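Putative ABC transporter subunit, substrate-binding component (Rhodopseudomonas palustris, PDB 4EVQ) binds 4-hydroxybenzoate and is probably the solute-binding component of an ABC transporter that takes up lignin-derived aromatic acids. Local coordinates at residues V94-V99 with A114-I119; K153-T158 with L205-V210; L17-L22 with R54-V59; K257-Y262 with F345-L350. One frame throughout, in Å; residues are numbered along the deposited sequence.

Interaction 1 of 4, residues V94-V99 with A114-I119; sequences VAMAMV and AGADII. With PHB (p-hydroxybenzoic acid), chain H.
Ala95 on helix 92-105 and Ala114 in the loop after strand 109-111 face each other with CA atoms 6.2 Å apart, and the loop then runs past the helix until Ile119 lies beside Met96. No hydrogen bond crosses between 94-99 and 114-119, so the contact rests on apolar side chains. At the ligand end the methyls of Ala95 and Ala114 point at each other, and the 3.3 Å between Ala95 CB and Ala114 CB is tighter than ordinary van der Waals contact. Further along, Ile119 sends its CD1 between two helix residues one turn apart. That Ile119 CD1 methyl lies 3.9 Å from Ala95 CB and 4.1 Å from Val99 CG2. A chi1 of -69° sets Ile119 CG1 beside Val99 CG2, and the two side chains cross obliquely. Selenomethionine Met96, in one of two modelled conformers, bends at chi3 and brings CE to 4.0 Å from Ala116 CB; this contact is correspondingly less certain. Polar groups of the loop are served elsewhere: Arg130 NH1 takes up the carbonyl oxygens of both Ala114 and Ala116.

The tight alanine pair borders the site. Next to it, Gly115 N donates a nearly straight hydrogen bond of 3.0 Å (167° at the hydrogen) to O2' of p-hydroxybenzoic acid, which Ser92, Tyr161 and Ser215 also bind. A ligand carboxylate held by a backbone N-H in the cleft between two domains is consistent with the leucine-binding family of periplasmic receptors.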
# COMPACT_ATOMS: atom_id res chain seq x y z
N VAL A 94 9.41 -3.60 -8.74
CA VAL A 94 9.57 -2.42 -9.61
C VAL A 94 10.01 -1.22 -8.79
O VAL A 94 10.91 -0.49 -9.18
CB VAL A 94 8.25 -2.09 -10.33
CG1 VAL A 94 8.35 -0.84 -11.23
CG2 VAL A 94 7.76 -3.27 -11.12
N ALA A 95 9.35 -1.00 -7.65
CA ALA A 95 9.64 0.17 -6.84
C ALA A 95 11.06 0.22 -6.33
O ALA A 95 11.65 1.31 -6.29
CB ALA A 95 8.68 0.25 -5.68
N MSE A 96 11.64 -0.91 -5.97
CA MSE A 96 13.00 -0.84 -5.45
C MSE A 96 13.99 -0.46 -6.56
O MSE A 96 14.98 0.26 -6.33
CB MSE A 96 13.40 -2.13 -4.72
CG MSE A 96 13.52 -3.32 -5.57
SE MSE A 96 14.01 -4.84 -4.45
CE MSE A 96 12.40 -5.09 -3.44
N ALA A 97 13.73 -0.88 -7.79
CA ALA A 97 14.58 -0.49 -8.90
C ALA A 97 14.37 0.98 -9.23
O ALA A 97 15.34 1.69 -9.58
CB ALA A 97 14.23 -1.37 -10.09
N MSE A 98 13.15 1.45 -9.11
CA MSE A 98 12.84 2.87 -9.36
C MSE A 98 13.53 3.73 -8.34
O MSE A 98 14.17 4.74 -8.71
CB MSE A 98 11.32 3.08 -9.30
CG MSE A 98 10.86 4.46 -9.67
SE MSE A 98 9.10 4.93 -8.97
CE MSE A 98 9.70 5.32 -7.18
N VAL A 99 13.41 3.41 -7.07
CA VAL A 99 14.00 4.22 -6.02
C VAL A 99 15.52 4.19 -6.09
O VAL A 99 16.15 5.20 -5.80
CB VAL A 99 13.52 3.72 -4.64
CG1 VAL A 99 14.35 4.35 -3.51
CG2 VAL A 99 12.08 4.03 -4.47
N ALA A 114 3.99 0.59 -2.95
CA ALA A 114 4.98 -0.47 -2.74
C ALA A 114 5.53 -0.46 -1.34
O ALA A 114 6.09 0.55 -0.89
CB ALA A 114 6.13 -0.37 -3.75
N GLY A 115 5.43 -1.57 -0.66
CA GLY A 115 5.85 -1.69 0.73
C GLY A 115 7.27 -2.07 0.96
O GLY A 115 7.67 -2.20 2.14
N ALA A 116 8.06 -2.21 -0.09
CA ALA A 116 9.41 -2.77 0.04
C ALA A 116 10.12 -2.19 1.25
O ALA A 116 10.30 -0.96 1.34
CB ALA A 116 10.20 -2.50 -1.24
N ASP A 117 10.60 -3.05 2.11
CA ASP A 117 11.24 -2.61 3.36
C ASP A 117 12.42 -1.72 3.09
O ASP A 117 12.63 -0.73 3.81
CB ASP A 117 11.66 -3.82 4.20
CG ASP A 117 10.50 -4.59 4.81
OD1 ASP A 117 9.43 -4.01 5.04
OD2 ASP A 117 10.72 -5.78 5.10
N ILE A 118 13.15 -1.98 2.03
CA ILE A 118 14.41 -1.27 1.81
C ILE A 118 14.19 0.21 1.50
O ILE A 118 15.10 1.03 1.75
CB ILE A 118 15.23 -1.95 0.71
CG1 ILE A 118 16.69 -1.51 0.76
CG2 ILE A 118 14.61 -1.72 -0.66
CD1 ILE A 118 17.57 -2.42 -0.08
N ILE A 119 13.04 0.58 0.98
CA ILE A 119 12.82 1.95 0.53
C ILE A 119 12.97 2.97 1.65
O ILE A 119 13.47 4.09 1.42
CB ILE A 119 11.45 2.03 -0.19
CG1 ILE A 119 11.53 1.27 -1.50
CG2 ILE A 119 11.01 3.48 -0.43
CD1 ILE A 119 10.24 1.17 -2.26
C1' PHB H . 3.81 -4.58 -3.19
O1' PHB H . 4.31 -5.25 -4.12
O2' PHB H . 4.52 -3.86 -2.38
C1 PHB H . 2.35 -4.57 -2.93
C2 PHB H . 1.48 -4.85 -3.98
C3 PHB H . 0.11 -4.85 -3.74
C4 PHB H . -0.36 -4.60 -2.50
C5 PHB H . 0.49 -4.29 -1.45
C6 PHB H . 1.83 -4.29 -1.69
O4 PHB H . -1.68 -4.60 -2.25

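Interaction 2 of 4, residues K153-T158 with L205-V210; sequences KAVTVT and LKPDCV
Lys153 meets 205-210 with its backbone and with the whole length of its side chain. Its N donates to Asp208 OD1 at 2.9 Å, approaching from above the carboxylate plane rather than within it; the other oxygen, OD2, accepts from Lys152 N. Lys153 O in turn receives Asp208 N at 2.8 Å and, more weakly, Cys209 N, so one peptide oxygen ties down the turn that leads into strand 209-213. The side chain starts with CG anti to the backbone N (chi1 -177°) and stays extended past Pro207 CA, reaching Lys206 O with NZ at 2.9 Å. Leu205 O is a second, weak acceptor for the same ammonium. These carbonyls lie where the chain leaves helix 196-205, at Lys206 with its positive phi, and a positive charge near a helix C-terminus would be expected to be favourable.

Ala154 pairs with Cys209 in parallel, its CB 3.7 Å from Cys209 SG. The pairing is part of a Rossmann-like domain: from strand 153-159 the chain crosses over through helix 162-177 to strand 181-188, and helix 196-205 then carries it back to place strand 209-213 on the other flank of 153-159.

Val155 N continues the ladder with a bond to Cys209 O at 3.2 Å (163° at the hydrogen). On the opposite face from Ala154, Val155 CG2 lies 3.7 Å from Pro207 CG and also touches Leu205 CD1, with Ile202 of the helix closing over the same valine. Two residues on, Val157 CG1 rests 4.0 Å from Val210 CG1.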
# COMPACT_ATOMS: atom_id res chain seq x y z
N LYS A 153 -1.34 -21.64 15.45
CA LYS A 153 -0.82 -22.61 14.50
C LYS A 153 -1.20 -22.18 13.08
O LYS A 153 -2.28 -22.49 12.60
CB LYS A 153 -1.41 -23.99 14.79
CG LYS A 153 -0.89 -25.11 13.90
CD LYS A 153 -1.65 -26.44 14.17
CE LYS A 153 -1.21 -27.54 13.26
NZ LYS A 153 -2.03 -28.81 13.42
N ALA A 154 -0.29 -21.45 12.41
CA ALA A 154 -0.62 -20.81 11.16
C ALA A 154 0.01 -21.49 9.97
O ALA A 154 1.09 -22.08 10.06
CB ALA A 154 -0.11 -19.36 11.18
N VAL A 155 -0.67 -21.39 8.84
CA VAL A 155 -0.04 -21.59 7.54
C VAL A 155 -0.11 -20.26 6.79
O VAL A 155 -1.12 -19.56 6.88
CB VAL A 155 -0.78 -22.66 6.70
CG1 VAL A 155 -0.28 -22.71 5.24
CG2 VAL A 155 -0.65 -24.01 7.34
N THR A 156 0.97 -19.89 6.09
CA THR A 156 0.97 -18.69 5.27
C THR A 156 0.88 -19.05 3.79
O THR A 156 1.34 -20.14 3.38
CB THR A 156 2.20 -17.80 5.48
OG1 THR A 156 3.33 -18.44 4.93
CG2 THR A 156 2.42 -17.50 6.94
N VAL A 157 0.23 -18.19 3.01
CA VAL A 157 0.18 -18.40 1.58
C VAL A 157 0.25 -17.03 0.89
O VAL A 157 -0.49 -16.10 1.24
CB VAL A 157 -1.06 -19.23 1.18
CG1 VAL A 157 -2.32 -18.58 1.60
CG2 VAL A 157 -1.05 -19.54 -0.29
N THR A 158 1.09 -16.94 -0.12
CA THR A 158 1.28 -15.66 -0.81
C THR A 158 1.97 -15.91 -2.13
O THR A 158 2.30 -17.04 -2.47
CB THR A 158 2.03 -14.62 0.05
OG1 THR A 158 1.95 -13.33 -0.58
CG2 THR A 158 3.48 -14.98 0.21
N LEU A 205 -2.72 -29.81 6.68
CA LEU A 205 -1.86 -29.36 7.77
C LEU A 205 -2.62 -29.00 9.04
O LEU A 205 -2.00 -28.79 10.08
CB LEU A 205 -1.06 -28.12 7.31
CG LEU A 205 0.01 -28.45 6.25
CD1 LEU A 205 0.44 -27.20 5.50
CD2 LEU A 205 1.24 -29.14 6.88
N LYS A 206 -3.94 -28.85 8.92
CA LYS A 206 -4.83 -28.59 10.05
C LYS A 206 -4.37 -27.41 10.94
O LYS A 206 -4.34 -27.51 12.18
CB LYS A 206 -5.02 -29.85 10.92
CG LYS A 206 -5.62 -30.99 10.14
CD LYS A 206 -5.75 -32.26 11.00
CE LYS A 206 -6.20 -33.47 10.16
NZ LYS A 206 -6.43 -34.64 11.02
N PRO A 207 -4.06 -26.27 10.32
CA PRO A 207 -3.77 -25.09 11.13
C PRO A 207 -5.03 -24.52 11.80
O PRO A 207 -6.15 -24.88 11.41
CB PRO A 207 -3.22 -24.10 10.09
CG PRO A 207 -4.02 -24.40 8.86
CD PRO A 207 -4.11 -25.94 8.87
N ASP A 208 -4.85 -23.63 12.77
CA ASP A 208 -5.98 -22.91 13.31
C ASP A 208 -6.24 -21.56 12.66
O ASP A 208 -7.22 -20.88 12.98
CB ASP A 208 -5.93 -22.80 14.84
CG ASP A 208 -4.79 -21.94 15.37
OD1 ASP A 208 -4.08 -21.26 14.62
OD2 ASP A 208 -4.60 -21.89 16.61
N CYS A 209 -5.40 -21.23 11.68
CA CYS A 209 -5.62 -20.01 10.88
C CYS A 209 -4.72 -20.06 9.66
O CYS A 209 -3.71 -20.75 9.60
CB CYS A 209 -5.28 -18.75 11.71
SG CYS A 209 -3.60 -18.70 12.38
N VAL A 210 -5.09 -19.22 8.70
CA VAL A 210 -4.31 -18.97 7.49
C VAL A 210 -4.06 -17.47 7.39
O VAL A 210 -4.97 -16.67 7.60
CB VAL A 210 -5.05 -19.48 6.25
CG1 VAL A 210 -4.32 -19.05 4.98
CG2 VAL A 210 -5.18 -21.00 6.29

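Interaction 3 of 4, residues L17-L22 with R54-V59; sequences LKVGLL and RSISFV
Leu17 and Ile56 form the first of four parallel pairs that run through to Gly20 and Val59. Five backbone hydrogen bonds make the ladder. The N-H groups of Leu17, Val19 and Leu21 donate to the carbonyls of Ser55, Ser57 and Val59, while Leu17 O and Val19 O accept from Ser57 N and Val59 N. The bond from Leu21 N to Val59 O, 2.8 Å, is almost straight (179°). Longer CA-H...O contacts lie between them, the closest from Phe58 CA to Val19 O at 3.3 Å.

Apolar contacts gather on the face of Leu17, Val19, Ile56 and Phe58. Val19 lies alongside Phe58, pointing the same way, and its CG1 is 3.8 Å from Phe58 CE1. Leu21 CG approaches Phe58 CD1 at 3.7 Å. Within its own strand, Ile56 CG2 sits over the centre of the Phe58 ring, and helix 30-46 packs against that aromatic through Leu40 and Val44.

Charged chains contribute their carbon and their flat parts. Leu17 crosses Arg54 at about a right angle, Leu17 CB over one guanidinium face toward its rim, while Arg54 NH1 and NH2 bond to Gly309 O and Gly15 O. On the other face of the sheet, Lys18 bends at chi3 (74°), Lys18 CE meets Val59 CG2 at 4.0 Å, and NZ goes to Glu81 O.

Regular backbone bonding thus fixes the register, whereas the side chains set an apolar face, meeting helix 30-46, against a mixed one that meets helix 67-80 through Val59.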
# COMPACT_ATOMS: atom_id res chain seq x y z
N LEU A 17 3.46 21.77 -14.06
CA LEU A 17 4.38 20.91 -13.32
C LEU A 17 4.18 19.51 -13.87
O LEU A 17 3.04 19.03 -13.94
CB LEU A 17 4.00 20.95 -11.83
CG LEU A 17 5.01 20.59 -10.76
CD1 LEU A 17 4.72 21.42 -9.50
CD2 LEU A 17 4.97 19.15 -10.45
N LYS A 18 5.25 18.85 -14.29
CA LYS A 18 5.16 17.52 -14.87
C LYS A 18 5.38 16.49 -13.79
O LYS A 18 6.46 16.35 -13.23
CB LYS A 18 6.16 17.31 -16.01
CG LYS A 18 6.00 18.28 -17.14
CD LYS A 18 6.99 17.96 -18.24
CE LYS A 18 6.58 16.71 -19.00
NZ LYS A 18 7.35 16.67 -20.30
N VAL A 19 4.32 15.76 -13.51
CA VAL A 19 4.34 14.72 -12.48
C VAL A 19 4.35 13.38 -13.20
O VAL A 19 3.39 13.00 -13.89
CB VAL A 19 3.16 14.87 -11.54
CG1 VAL A 19 3.20 13.74 -10.50
CG2 VAL A 19 3.17 16.21 -10.82
N GLY A 20 5.47 12.68 -13.10
CA GLY A 20 5.58 11.37 -13.69
C GLY A 20 4.96 10.32 -12.81
O GLY A 20 5.28 10.28 -11.63
N LEU A 21 4.06 9.53 -13.36
CA LEU A 21 3.36 8.48 -12.62
C LEU A 21 3.76 7.19 -13.18
O LEU A 21 3.40 6.86 -14.32
CB LEU A 21 1.85 8.58 -12.71
CG LEU A 21 1.13 9.79 -12.24
CD1 LEU A 21 -0.39 9.51 -12.19
CD2 LEU A 21 1.60 10.13 -10.85
N LEU A 22 4.52 6.42 -12.43
CA LEU A 22 4.90 5.07 -12.83
C LEU A 22 4.05 4.11 -12.03
O LEU A 22 4.24 3.97 -10.82
CB LEU A 22 6.39 4.84 -12.53
CG LEU A 22 6.97 3.49 -12.95
CD1 LEU A 22 6.99 3.35 -14.47
CD2 LEU A 22 8.38 3.21 -12.37
N ARG A 54 0.39 25.62 -9.03
CA ARG A 54 0.88 25.14 -10.31
C ARG A 54 -0.09 24.19 -10.95
O ARG A 54 -0.58 23.26 -10.31
CB ARG A 54 2.22 24.42 -10.15
CG ARG A 54 3.34 25.26 -9.57
CD ARG A 54 3.86 26.31 -10.58
NE ARG A 54 4.21 25.70 -11.86
CZ ARG A 54 5.42 25.20 -12.15
NH1 ARG A 54 6.39 25.22 -11.25
NH2 ARG A 54 5.65 24.64 -13.34
N SER A 55 -0.34 24.40 -12.23
CA SER A 55 -1.10 23.44 -13.01
C SER A 55 -0.31 22.15 -13.08
O SER A 55 0.92 22.14 -13.05
CB SER A 55 -1.37 23.95 -14.41
OG SER A 55 -1.93 25.25 -14.37
N ILE A 56 -1.03 21.04 -13.18
CA ILE A 56 -0.39 19.74 -13.12
C ILE A 56 -0.63 18.98 -14.40
O ILE A 56 -1.74 18.94 -14.93
CB ILE A 56 -0.96 18.88 -11.96
CG1 ILE A 56 -0.84 19.61 -10.60
CG2 ILE A 56 -0.32 17.46 -11.93
CD1 ILE A 56 0.56 19.90 -10.15
N SER A 57 0.43 18.40 -14.93
CA SER A 57 0.32 17.48 -16.05
C SER A 57 0.86 16.12 -15.61
O SER A 57 2.02 16.00 -15.24
CB SER A 57 1.13 18.02 -17.24
OG SER A 57 1.28 17.01 -18.22
N PHE A 58 0.03 15.09 -15.68
CA PHE A 58 0.45 13.74 -15.30
C PHE A 58 0.95 13.00 -16.52
O PHE A 58 0.25 12.89 -17.53
CB PHE A 58 -0.70 12.95 -14.66
CG PHE A 58 -1.07 13.42 -13.27
CD1 PHE A 58 -0.20 13.27 -12.20
CD2 PHE A 58 -2.31 14.00 -13.03
CE1 PHE A 58 -0.54 13.69 -10.94
CE2 PHE A 58 -2.65 14.44 -11.74
CZ PHE A 58 -1.77 14.27 -10.71
N VAL A 59 2.16 12.50 -16.43
CA VAL A 59 2.74 11.69 -17.47
C VAL A 59 2.67 10.26 -16.98
O VAL A 59 3.45 9.86 -16.09
CB VAL A 59 4.19 12.10 -17.74
CG1 VAL A 59 4.75 11.26 -18.85
CG2 VAL A 59 4.25 13.62 -18.06

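Interaction 4 of 4, residues K257-Y262 with F345-L350; sequences KTVLHY and FYLREL
Thr258 OG1 is held by two nitrogens of Arg348, NE at 2.9 Å and NH2 at 3.0 Å. The guanidinium presents itself side-on, with the hydroxyl oxygen in its plane. Thr258 OG1 stands between its own N and carbonyl carbon (chi1 64°), which turns the oxygen to the arginine. Over one face of the guanidinium lies Leu260 CD2, offset toward the rim and 3.3 Å from Arg348 NH1. That nitrogen also makes a weak bond to Tyr262 O, and NH2 forms a salt bridge with Asp243, so the buried charge is spread over several partners.

Beneath these groups the backbones pair antiparallel. Thr258 with Arg348 and Leu260 with Tyr346 are hydrogen-bonded pairs, the shortest links being Arg348 N to Thr258 O and Tyr346 N to Leu260 O, each 2.8 Å. On the other face Val259 CG1 meets Phe345 CB at 3.8 Å, the two side chains crossing at about a right angle. His261 lies beside Phe345 with ring planes at 71°; its NE2 bonds to Gln292, while the buried ND1 has no partner in the model. At the far end a water accepts from Lys257 NZ and donates weakly to Glu349 OE2, bridging charges that do not touch directly.

Here strand 257-260 closes the parallel run of a seven-stranded sheet, and 345-351, returning after a long helical excursion, adds an antiparallel strand: the mixed sheet of one domain of this periplasmic-binding fold, the side chain of Leu260 about 8 Å from the bound hydroxybenzoate.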
# COMPACT_ATOMS: atom_id res chain seq x y z
N LYS A 257 -10.71 -11.61 8.52
CA LYS A 257 -10.14 -10.62 9.41
C LYS A 257 -8.86 -10.07 8.77
O LYS A 257 -8.05 -10.80 8.24
CB LYS A 257 -9.78 -11.25 10.74
CG LYS A 257 -11.00 -11.71 11.52
CD LYS A 257 -11.28 -10.80 12.63
CE LYS A 257 -12.57 -11.11 13.38
NZ LYS A 257 -12.72 -12.48 13.85
N THR A 258 -8.68 -8.75 8.83
CA THR A 258 -7.49 -8.13 8.29
C THR A 258 -7.02 -7.01 9.18
O THR A 258 -7.74 -6.51 10.04
CB THR A 258 -7.67 -7.58 6.85
OG1 THR A 258 -8.64 -6.53 6.83
CG2 THR A 258 -8.08 -8.63 5.86
N VAL A 259 -5.76 -6.64 8.99
CA VAL A 259 -5.19 -5.46 9.64
C VAL A 259 -4.75 -4.48 8.56
O VAL A 259 -4.09 -4.88 7.59
CB VAL A 259 -4.04 -5.85 10.57
CG1 VAL A 259 -3.29 -4.62 11.04
CG2 VAL A 259 -4.56 -6.65 11.77
N LEU A 260 -5.13 -3.22 8.70
CA LEU A 260 -4.76 -2.22 7.70
C LEU A 260 -4.80 -0.84 8.36
O LEU A 260 -5.56 -0.59 9.27
CB LEU A 260 -5.74 -2.23 6.49
CG LEU A 260 -5.23 -1.59 5.20
CD1 LEU A 260 -4.04 -2.34 4.62
CD2 LEU A 260 -6.40 -1.55 4.19
N HIS A 261 -4.04 0.05 7.75
CA HIS A 261 -3.96 1.46 8.10
C HIS A 261 -5.13 2.32 7.63
O HIS A 261 -5.13 3.52 7.81
CB HIS A 261 -2.61 2.02 7.66
CG HIS A 261 -2.29 1.73 6.24
ND1 HIS A 261 -2.03 0.45 5.81
CD2 HIS A 261 -2.13 2.54 5.17
CE1 HIS A 261 -1.78 0.48 4.52
NE2 HIS A 261 -1.82 1.73 4.11
N TYR A 262 -6.13 1.71 7.01
CA TYR A 262 -7.34 2.42 6.59
C TYR A 262 -8.55 1.51 6.75
O TYR A 262 -8.44 0.31 6.56
CB TYR A 262 -7.24 2.87 5.12
CG TYR A 262 -8.45 3.62 4.66
CD1 TYR A 262 -8.75 4.90 5.14
CD2 TYR A 262 -9.30 3.06 3.70
CE1 TYR A 262 -9.88 5.55 4.74
CE2 TYR A 262 -10.44 3.74 3.28
CZ TYR A 262 -10.71 5.00 3.79
OH TYR A 262 -11.85 5.64 3.36
N PHE A 345 -2.69 1.11 12.85
CA PHE A 345 -3.21 -0.05 12.12
C PHE A 345 -4.45 -0.54 12.84
O PHE A 345 -4.45 -0.73 14.04
CB PHE A 345 -2.17 -1.16 11.99
CG PHE A 345 -1.03 -0.81 11.08
CD1 PHE A 345 -1.12 -1.04 9.71
CD2 PHE A 345 0.12 -0.24 11.58
CE1 PHE A 345 -0.09 -0.68 8.84
CE2 PHE A 345 1.14 0.10 10.71
CZ PHE A 345 1.04 -0.16 9.34
N TYR A 346 -5.51 -0.72 12.09
CA TYR A 346 -6.80 -1.16 12.62
C TYR A 346 -7.07 -2.63 12.33
O TYR A 346 -6.76 -3.12 11.24
CB TYR A 346 -7.91 -0.31 12.00
CG TYR A 346 -7.62 1.20 11.99
CD1 TYR A 346 -7.84 1.98 13.12
CD2 TYR A 346 -7.15 1.85 10.86
CE1 TYR A 346 -7.58 3.35 13.12
CE2 TYR A 346 -6.87 3.21 10.85
CZ TYR A 346 -7.10 3.96 11.99
OH TYR A 346 -6.85 5.33 12.03
N LEU A 347 -7.66 -3.32 13.30
CA LEU A 347 -8.22 -4.63 13.10
C LEU A 347 -9.55 -4.46 12.42
O LEU A 347 -10.32 -3.59 12.79
CB LEU A 347 -8.39 -5.34 14.46
CG LEU A 347 -9.02 -6.74 14.40
CD1 LEU A 347 -8.07 -7.72 13.71
CD2 LEU A 347 -9.36 -7.19 15.85
N ARG A 348 -9.81 -5.28 11.41
CA ARG A 348 -11.02 -5.16 10.61
C ARG A 348 -11.63 -6.53 10.36
O ARG A 348 -10.93 -7.52 10.38
CB ARG A 348 -10.73 -4.54 9.23
CG ARG A 348 -9.75 -3.36 9.31
CD ARG A 348 -9.48 -2.71 8.00
NE ARG A 348 -9.10 -3.65 6.96
CZ ARG A 348 -9.18 -3.39 5.66
NH1 ARG A 348 -9.51 -2.18 5.25
NH2 ARG A 348 -8.95 -4.33 4.78
N GLU A 349 -12.90 -6.54 10.03
CA GLU A 349 -13.56 -7.75 9.56
C GLU A 349 -14.38 -7.39 8.34
O GLU A 349 -15.06 -6.35 8.31
CB GLU A 349 -14.50 -8.34 10.64
CG GLU A 349 -15.18 -9.64 10.23
CD GLU A 349 -16.04 -10.21 11.33
OE1 GLU A 349 -15.93 -9.75 12.48
OE2 GLU A 349 -16.82 -11.13 11.02
N LEU A 350 -14.35 -8.25 7.33
CA LEU A 350 -15.21 -8.06 6.19
C LEU A 350 -16.60 -8.55 6.57
O LEU A 350 -16.77 -9.71 6.99
CB LEU A 350 -14.59 -8.80 5.00
CG LEU A 350 -15.19 -8.79 3.63
CD1 LEU A 350 -15.56 -7.36 3.27
CD2 LEU A 350 -14.23 -9.47 2.66
O HOH W 1 -14.60 -13.41 11.69

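Overall arrangement
Along the chain the contacts come in the order 3, 1, 2, 4, illustrating how a two-domain receptor is built from similar halves. Interactions 3 and 1 share the first domain: strands 17-23 and 54-62 belong to its six-stranded sheet, and helix 92-105 packs on it, Met98 SE lying 3.9 Å from Leu22 CD2. Interactions 2 and 4 join strands of the seven-stranded sheet in the second domain, with centres about 19 Å apart. Interactions 2 and 3, their centres about 44 Å apart, lie on opposite sides of the chain's centre. Hydroxybenzoate touches interaction 1 and lies near interaction 4, consistent with ligand capture in the cleft between domains.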